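Mandelate racemase/muconate lactonizing protein (Alicyclobacillus acidocaldarius LAA1, PDB 3QLD) is a member of the enolase superfamily, pairing an N-terminal capping domain with a TIM-barrel domain, its precise activity not established. Local coordinates at residues Leu33-Asp38 with Glu43-Cys48. Numbering follows the deposited sequence.
Sequences LVQLVD and EGWSEC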
loop_
_atom_site.group_PDB
_atom_site.type_symbol
_atom_site.label_atom_id
_atom_site.label_comp_id
_atom_site.label_asym_id
_atom_site.label_seq_id
_atom_site.Cartn_x
_atom_site.Cartn_y
_atom_site.Cartn_z
ATOM N N LEU A 33 -1.182 17.624 -11.292
ATOM C CA LEU A 33 -2.418 17.628 -12.129
ATOM C C LEU A 33 -2.307 16.828 -13.379
ATOM O O LEU A 33 -1.252 16.833 -14.052
ATOM C CB LEU A 33 -2.837 19.065 -12.448
ATOM C CG LEU A 33 -3.008 20.025 -11.257
ATOM C CD1 LEU A 33 -3.438 21.428 -11.796
ATOM C CD2 LEU A 33 -4.109 19.507 -10.363
ATOM N N VAL A 34 -3.388 16.123 -13.711
ATOM C CA VAL A 34 -3.452 15.311 -14.903
ATOM C C VAL A 34 -4.314 16.069 -15.893
ATOM O O VAL A 34 -5.407 16.543 -15.543
ATOM C CB VAL A 34 -4.070 13.972 -14.599
ATOM C CG1 VAL A 34 -4.221 13.154 -15.838
ATOM C CG2 VAL A 34 -3.159 13.193 -13.566
ATOM N N GLN A 35 -3.776 16.227 -17.097
ATOM C CA GLN A 35 -4.536 16.912 -18.183
ATOM C C GLN A 35 -4.629 15.997 -19.355
ATOM O O GLN A 35 -3.598 15.508 -19.862
ATOM C CB GLN A 35 -3.878 18.259 -18.526
ATOM C CG GLN A 35 -4.389 18.888 -19.898
ATOM C CD GLN A 35 -3.583 20.151 -20.251
ATOM O OE1 GLN A 35 -2.413 20.233 -19.906
ATOM N NE2 GLN A 35 -4.238 21.175 -20.910
ATOM N N LEU A 36 -5.862 15.736 -19.811
ATOM C CA LEU A 36 -6.087 14.902 -21.013
ATOM C C LEU A 36 -6.696 15.798 -22.121
ATOM O O LEU A 36 -7.467 16.694 -21.821
ATOM C CB LEU A 36 -7.049 13.741 -20.738
ATOM C CG LEU A 36 -6.592 12.797 -19.613
ATOM C CD1 LEU A 36 -7.816 11.905 -19.218
ATOM C CD2 LEU A 36 -5.409 11.931 -20.145
ATOM N N VAL A 37 -6.284 15.557 -23.344
ATOM C CA VAL A 37 -6.768 16.352 -24.505
ATOM C C VAL A 37 -7.091 15.447 -25.647
ATOM O O VAL A 37 -6.283 14.569 -26.057
ATOM C CB VAL A 37 -5.703 17.268 -25.014
ATOM C CG1 VAL A 37 -6.336 18.272 -26.000
ATOM C CG2 VAL A 37 -5.025 18.015 -23.850
ATOM N N ASP A 38 -8.251 15.701 -26.235
ATOM C CA ASP A 38 -8.641 14.884 -27.350
ATOM C C ASP A 38 -8.396 15.645 -28.675
ATOM O O ASP A 38 -7.914 16.796 -28.675
ATOM C CB ASP A 38 -10.071 14.362 -27.149
ATOM C CG ASP A 38 -11.131 15.393 -27.446
ATOM O OD1 ASP A 38 -12.310 15.143 -27.083
ATOM O OD2 ASP A 38 -10.789 16.442 -28.034
ATOM N N GLU A 43 -10.919 18.813 -23.174
ATOM C CA GLU A 43 -9.943 18.508 -22.097
ATOM C C GLU A 43 -10.578 17.963 -20.846
ATOM O O GLU A 43 -11.632 18.418 -20.438
ATOM C CB GLU A 43 -9.188 19.755 -21.677
ATOM C CG GLU A 43 -8.303 20.199 -22.797
ATOM C CD GLU A 43 -7.398 21.325 -22.457
ATOM O OE1 GLU A 43 -7.295 21.728 -21.284
ATOM O OE2 GLU A 43 -6.783 21.851 -23.422
ATOM N N GLY A 44 -9.879 17.033 -20.181
ATOM C CA GLY A 44 -10.218 16.734 -18.804
ATOM C C GLY A 44 -9.020 16.967 -17.868
ATOM O O GLY A 44 -7.878 16.765 -18.283
ATOM N N TRP A 45 -9.278 17.458 -16.650
ATOM C CA TRP A 45 -8.266 17.615 -15.581
ATOM C C TRP A 45 -8.627 16.847 -14.309
ATOM O O TRP A 45 -9.826 16.626 -14.029
ATOM C CB TRP A 45 -8.129 19.087 -15.164
ATOM C CG TRP A 45 -7.585 19.953 -16.284
ATOM C CD1 TRP A 45 -8.207 20.255 -17.467
ATOM C CD2 TRP A 45 -6.320 20.612 -16.311
ATOM N NE1 TRP A 45 -7.389 21.054 -18.237
ATOM C CE2 TRP A 45 -6.225 21.291 -17.556
ATOM C CE3 TRP A 45 -5.231 20.674 -15.412
ATOM C CZ2 TRP A 45 -5.109 22.064 -17.913
ATOM C CZ3 TRP A 45 -4.122 21.453 -15.768
ATOM C CH2 TRP A 45 -4.071 22.142 -17.006
ATOM N N SER A 46 -7.611 16.516 -13.505
ATOM C CA SER A 46 -7.826 15.947 -12.158
ATOM C C SER A 46 -6.600 16.189 -11.346
ATOM O O SER A 46 -5.581 16.624 -11.893
ATOM C CB SER A 46 -8.014 14.447 -12.229
ATOM O OG SER A 46 -6.815 13.848 -12.672
ATOM N N GLU A 47 -6.695 15.892 -10.039
ATOM C CA GLU A 47 -5.540 16.137 -9.163
ATOM C C GLU A 47 -5.180 14.841 -8.511
ATOM O O GLU A 47 -6.074 14.136 -8.020
ATOM C CB GLU A 47 -5.846 17.165 -8.081
ATOM C CG GLU A 47 -4.704 17.378 -7.105
ATOM C CD GLU A 47 -4.971 18.570 -6.178
ATOM O OE1 GLU A 47 -5.868 19.370 -6.485
ATOM O OE2 GLU A 47 -4.307 18.730 -5.140
ATOM N N CYS A 48 -3.901 14.461 -8.567
ATOM C CA CYS A 48 -3.449 13.317 -7.706
ATOM C C CYS A 48 -3.226 13.841 -6.262
ATOM O O CYS A 48 -2.449 14.770 -6.093
ATOM C CB CYS A 48 -2.191 12.696 -8.332
ATOM S SG CYS A 48 -1.596 11.308 -7.266
HETATM O O HOH W 1 -4.155 23.786 -22.818
#
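Val-34 pairs with Ser-46 and Leu-36 with Gly-44 through reciprocal backbone hydrogen bonds, and the segment axes run antiparallel at 162° with a closest approach of 4.6 Å, an antiparallel ladder that, with just four residues joining the strands, makes a beta hairpin. The shortest of the four bonds joins Leu-36 N to Gly-44 O at 2.7 Å. On the face carrying Leu-33, Gln-35, Val-37, Glu-43, Trp-45 and Glu-47, the indole is the central group. Gln-35 CB sits 3.9 Å from the centroid of the six-membered ring of Trp-45 and only 6° off its normal, a CH-pi contact. With CG anti to the backbone N (chi1 166°) and the chain extended beyond it, the glutamine runs alongside the indole and delivers its amide to Glu-43: Gln-35 NE2 donates to Glu-43 OE1 at 3.1 Å, from above the carboxylate plane. Trp-45 NE1 donates a hydrogen bond to the same OE1 of Glu-43, also at 3.1 Å, using that oxygen's anti lone pair. At the ring edge, Leu-33 CD1 meets Trp-45 CZ3 at 4.0 Å, while Leu-33 CD2 packs on Glu-47 CB at 3.7 Å. The other face turns to helix 105-123, where Val-34 CB lies 3.4 Å from Ser-46 OG, whose hydroxyl hydrogen-bonds to Ala-110 O. Outside the hairpin, His-9 hydrogen-bonds to Gln-35 OE1 and Arg-362 forms a salt bridge with Glu-43 OE1. Two neutral donors and an arginine thus converge on one carboxylate oxygen, which probably favours the ionised glutamate, while the two N-H bonds and the CH-pi contact would limit rotation of the indole and amide.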